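Local coordinates for protein glycosyl hydrolase family 88 (Pedobacter heparinus, PDB 3WIW) that is an unsaturated glucuronyl hydrolase specific for heparin, probably cleaving unsaturated uronic acid residues from the ends of the oligosaccharides left by polysaccharide lyases, at residues A[172-184]-A[250-262]. Sequence-based numbering, arbitrary orientation.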
# COMPACT_ATOMS: atom_id res chain seq x y z
N ILE A 172 7.08 -10.96 5.90
CA ILE A 172 6.89 -10.68 4.48
C ILE A 172 7.28 -9.24 4.15
O ILE A 172 7.26 -8.37 5.02
CB ILE A 172 5.44 -11.00 4.02
CG1 ILE A 172 4.37 -10.04 4.58
CG2 ILE A 172 5.11 -12.44 4.37
CD1 ILE A 172 2.94 -10.44 4.17
N ILE A 173 7.65 -9.00 2.89
CA ILE A 173 8.07 -7.68 2.47
C ILE A 173 6.94 -6.64 2.72
O ILE A 173 7.22 -5.46 3.04
CB ILE A 173 8.54 -7.71 0.98
CG1 ILE A 173 9.30 -6.43 0.63
CG2 ILE A 173 7.35 -7.89 0.01
CD1 ILE A 173 10.70 -6.33 1.25
N ASP A 174 5.68 -7.07 2.57
CA ASP A 174 4.52 -6.19 2.76
C ASP A 174 4.52 -5.56 4.17
O ASP A 174 3.94 -4.49 4.39
CB ASP A 174 3.19 -6.92 2.58
CG ASP A 174 3.20 -8.02 1.50
OD1 ASP A 174 4.16 -8.81 1.39
OD2 ASP A 174 2.15 -8.14 0.83
N ASN A 175 5.15 -6.23 5.14
CA ASN A 175 5.19 -5.79 6.54
C ASN A 175 5.87 -4.41 6.64
O ASN A 175 5.60 -3.67 7.59
CB ASN A 175 5.89 -6.87 7.38
CG ASN A 175 5.54 -6.86 8.89
OD1 ASN A 175 5.44 -7.96 9.48
ND2 ASN A 175 5.38 -5.69 9.50
N LEU A 176 6.74 -4.05 5.68
CA LEU A 176 7.30 -2.68 5.69
C LEU A 176 6.20 -1.62 5.73
O LEU A 176 6.36 -0.56 6.35
CB LEU A 176 8.22 -2.42 4.49
CG LEU A 176 9.54 -3.20 4.52
CD1 LEU A 176 10.13 -3.18 3.11
CD2 LEU A 176 10.52 -2.60 5.53
N MET A 177 5.09 -1.86 5.03
CA MET A 177 4.04 -0.85 4.93
C MET A 177 3.40 -0.61 6.28
O MET A 177 2.99 0.51 6.58
CB MET A 177 2.99 -1.29 3.91
CG MET A 177 3.56 -1.49 2.51
SD MET A 177 4.14 0.04 1.75
CE MET A 177 2.56 0.88 1.56
N ASN A 178 3.29 -1.68 7.07
CA ASN A 178 2.68 -1.62 8.40
C ASN A 178 3.53 -0.88 9.43
O ASN A 178 3.05 -0.57 10.50
CB ASN A 178 2.32 -3.04 8.82
CG ASN A 178 1.15 -3.57 8.04
OD1 ASN A 178 0.08 -2.96 8.03
ND2 ASN A 178 1.33 -4.71 7.36
N LEU A 179 4.79 -0.60 9.11
CA LEU A 179 5.65 0.19 9.99
C LEU A 179 5.19 1.64 10.14
O LEU A 179 5.43 2.24 11.19
CB LEU A 179 7.10 0.16 9.53
CG LEU A 179 7.70 -1.24 9.37
CD1 LEU A 179 9.17 -1.09 8.99
CD2 LEU A 179 7.50 -2.10 10.61
N GLU A 180 4.51 2.18 9.12
CA GLU A 180 4.13 3.59 9.15
C GLU A 180 3.28 3.87 10.40
O GLU A 180 3.46 4.88 11.10
CB GLU A 180 3.39 3.98 7.87
CG GLU A 180 3.22 5.50 7.80
CD GLU A 180 2.51 5.98 6.56
OE1 GLU A 180 2.11 7.16 6.53
OE2 GLU A 180 2.42 5.22 5.60
N TYR A 181 2.34 2.97 10.65
CA TYR A 181 1.48 3.02 11.83
C TYR A 181 2.30 3.15 13.11
O TYR A 181 2.02 4.02 13.96
CB TYR A 181 0.65 1.76 11.86
CG TYR A 181 -0.48 1.70 12.90
CD1 TYR A 181 -0.88 2.80 13.67
CD2 TYR A 181 -1.16 0.48 13.07
CE1 TYR A 181 -1.94 2.66 14.59
CE2 TYR A 181 -2.20 0.34 13.95
CZ TYR A 181 -2.59 1.42 14.71
OH TYR A 181 -3.65 1.24 15.57
N LEU A 182 3.35 2.34 13.27
CA LEU A 182 4.15 2.38 14.48
C LEU A 182 5.04 3.62 14.57
O LEU A 182 5.27 4.11 15.67
CB LEU A 182 5.02 1.14 14.62
CG LEU A 182 4.36 -0.14 15.09
CD1 LEU A 182 5.43 -1.21 15.31
CD2 LEU A 182 3.58 0.11 16.37
N TYR A 183 5.61 4.08 13.45
CA TYR A 183 6.37 5.33 13.53
C TYR A 183 5.48 6.46 14.05
O TYR A 183 5.86 7.23 14.94
CB TYR A 183 6.92 5.74 12.18
CG TYR A 183 8.00 4.86 11.58
CD1 TYR A 183 9.16 4.52 12.28
CD2 TYR A 183 7.90 4.43 10.25
CE1 TYR A 183 10.14 3.74 11.69
CE2 TYR A 183 8.88 3.65 9.66
CZ TYR A 183 10.00 3.32 10.38
OH TYR A 183 10.98 2.56 9.79
N TRP A 184 4.27 6.55 13.50
CA TRP A 184 3.32 7.57 13.89
C TRP A 184 2.92 7.40 15.35
O TRP A 184 2.94 8.35 16.13
CB TRP A 184 2.06 7.53 12.99
CG TRP A 184 0.97 8.39 13.53
CD1 TRP A 184 0.83 9.74 13.37
CD2 TRP A 184 -0.09 7.97 14.41
NE1 TRP A 184 -0.27 10.18 14.08
CE2 TRP A 184 -0.85 9.12 14.72
CE3 TRP A 184 -0.49 6.73 14.93
CZ2 TRP A 184 -1.99 9.06 15.54
CZ3 TRP A 184 -1.63 6.68 15.76
CH2 TRP A 184 -2.36 7.84 16.06
N TRP A 250 6.18 -2.58 -2.53
CA TRP A 250 6.11 -2.40 -1.06
C TRP A 250 7.50 -2.06 -0.51
O TRP A 250 7.61 -1.27 0.42
CB TRP A 250 5.66 -3.68 -0.39
CG TRP A 250 4.26 -4.18 -0.61
CD1 TRP A 250 3.92 -5.52 -0.64
CD2 TRP A 250 3.01 -3.45 -0.67
NE1 TRP A 250 2.57 -5.66 -0.78
CE2 TRP A 250 1.98 -4.42 -0.78
CE3 TRP A 250 2.67 -2.09 -0.69
CZ2 TRP A 250 0.61 -4.07 -0.84
CZ3 TRP A 250 1.30 -1.74 -0.77
CH2 TRP A 250 0.29 -2.74 -0.86
N GLY A 251 8.56 -2.67 -1.05
CA GLY A 251 9.92 -2.35 -0.64
C GLY A 251 10.28 -0.90 -0.93
O GLY A 251 10.76 -0.19 -0.04
N LEU A 252 10.05 -0.46 -2.17
CA LEU A 252 10.33 0.92 -2.53
C LEU A 252 9.60 1.89 -1.60
O LEU A 252 10.18 2.83 -1.04
CB LEU A 252 9.91 1.18 -3.98
CG LEU A 252 10.09 2.62 -4.44
CD1 LEU A 252 11.56 3.07 -4.39
CD2 LEU A 252 9.50 2.79 -5.86
N TYR A 253 8.29 1.67 -1.46
CA TYR A 253 7.48 2.53 -0.62
C TYR A 253 7.95 2.46 0.84
O TYR A 253 8.05 3.49 1.51
CB TYR A 253 6.03 2.09 -0.75
CG TYR A 253 4.98 3.03 -0.22
CD1 TYR A 253 4.86 3.29 1.15
CD2 TYR A 253 4.07 3.63 -1.09
CE1 TYR A 253 3.84 4.10 1.64
CE2 TYR A 253 3.06 4.45 -0.61
CZ TYR A 253 2.94 4.67 0.76
OH TYR A 253 1.92 5.45 1.25
N GLY A 254 8.21 1.25 1.33
CA GLY A 254 8.60 1.03 2.72
C GLY A 254 9.82 1.87 3.08
O GLY A 254 9.87 2.44 4.18
N TYR A 255 10.81 1.96 2.18
CA TYR A 255 12.04 2.70 2.49
C TYR A 255 11.89 4.20 2.27
O TYR A 255 12.48 4.98 3.00
CB TYR A 255 13.30 2.09 1.81
CG TYR A 255 13.57 0.79 2.52
CD1 TYR A 255 14.15 0.82 3.79
CD2 TYR A 255 13.12 -0.43 2.03
CE1 TYR A 255 14.35 -0.34 4.51
CE2 TYR A 255 13.30 -1.59 2.75
CZ TYR A 255 13.90 -1.54 4.00
OH TYR A 255 14.04 -2.70 4.71
N THR A 256 11.07 4.59 1.29
CA THR A 256 10.74 6.00 1.09
C THR A 256 10.03 6.55 2.33
O THR A 256 10.40 7.59 2.88
CB THR A 256 9.91 6.17 -0.18
OG1 THR A 256 10.67 5.69 -1.30
CG2 THR A 256 9.56 7.62 -0.38
N MET A 257 9.02 5.81 2.80
CA MET A 257 8.26 6.19 3.99
C MET A 257 9.13 6.10 5.25
O MET A 257 9.04 6.97 6.13
CB MET A 257 6.98 5.33 4.06
CG MET A 257 6.20 5.43 5.36
SD MET A 257 6.82 4.36 6.70
CE MET A 257 6.54 2.75 5.97
N SER A 258 9.97 5.07 5.37
CA SER A 258 10.84 4.98 6.56
C SER A 258 11.81 6.14 6.60
O SER A 258 12.10 6.65 7.68
CB SER A 258 11.62 3.67 6.57
OG SER A 258 10.77 2.57 6.89
N TYR A 259 12.33 6.57 5.44
CA TYR A 259 13.13 7.79 5.41
C TYR A 259 12.33 9.00 5.89
O TYR A 259 12.79 9.78 6.73
CB TYR A 259 13.78 8.05 4.05
CG TYR A 259 14.59 9.34 4.09
CD1 TYR A 259 15.79 9.41 4.80
CD2 TYR A 259 14.11 10.50 3.49
CE1 TYR A 259 16.51 10.59 4.85
CE2 TYR A 259 14.84 11.68 3.52
CZ TYR A 259 16.03 11.72 4.21
OH TYR A 259 16.75 12.89 4.25
N LYS A 260 11.13 9.17 5.35
CA LYS A 260 10.29 10.31 5.70
C LYS A 260 10.08 10.39 7.21
O LYS A 260 10.14 11.47 7.81
CB LYS A 260 8.95 10.18 4.98
CG LYS A 260 7.98 11.33 5.15
CD LYS A 260 6.76 10.96 4.28
CE LYS A 260 5.78 12.08 4.03
NZ LYS A 260 4.68 11.51 3.20
N ASP A 261 9.86 9.23 7.83
CA ASP A 261 9.49 9.18 9.24
C ASP A 261 10.67 9.10 10.21
O ASP A 261 10.48 9.39 11.39
CB ASP A 261 8.54 8.00 9.47
CG ASP A 261 7.19 8.17 8.77
OD1 ASP A 261 6.91 9.25 8.21
OD2 ASP A 261 6.41 7.21 8.78
N THR A 262 11.86 8.72 9.75
CA THR A 262 13.02 8.59 10.65
C THR A 262 14.19 9.50 10.30
O THR A 262 15.05 9.75 11.13
CB THR A 262 13.59 7.16 10.67
OG1 THR A 262 14.22 6.89 9.41
CG2 THR A 262 12.51 6.14 10.94
O HOH W 1 2.28 6.93 3.50
O HOH W 2 4.28 7.57 10.25
O HOH W 3 4.66 8.77 6.52
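Met177 wedges between Trp250 and Tyr253, and its side chain crosses each of theirs at about a right angle. Turned back on itself at chi3 (-67°), it brings CG to 3.4 Å from Trp250 CE3 and lays CE over one face of the Tyr253 ring, 3.5 Å from its centroid, a CH-pi contact; SD adds oblique Met-aromatic contacts to both rings. At the other end of the same indole, Trp250 NE1 makes a weak, bent hydrogen bond to Asp174 OD2 (3.0 Å, 121° at the hydrogen), while His218 holds OD1. Asp174 is the predicted proton donor and Trp250 a predicted substrate-binding residue, so this end of the contact probably lines the active site. Leu176 CB lies 3.9 Å from Gly254 CA, where a side chain on Gly254 would clash, and the axes of segments 175-184 and 250-262 come within 8.4 Å. Farther along, Tyr183 is a knob among Met257, Ser258, Asp261 and Thr262: Met257 SD meets its ring edge, and its OH donates to Ser258 OG (2.9 Å), which itself donates to Gly254 O. Were Tyr183 cut back to an alanine, a gap would probably open among these four residues and Ser258 OG would lose that donor. The two segments run nearly parallel, 24° apart, as parts of helices 175-188 and 245-262 in the alpha6/alpha6-barrel; helix 117-132 touches Met177 and Glu180, while helix 192-208 packs on Tyr183 and Tyr255.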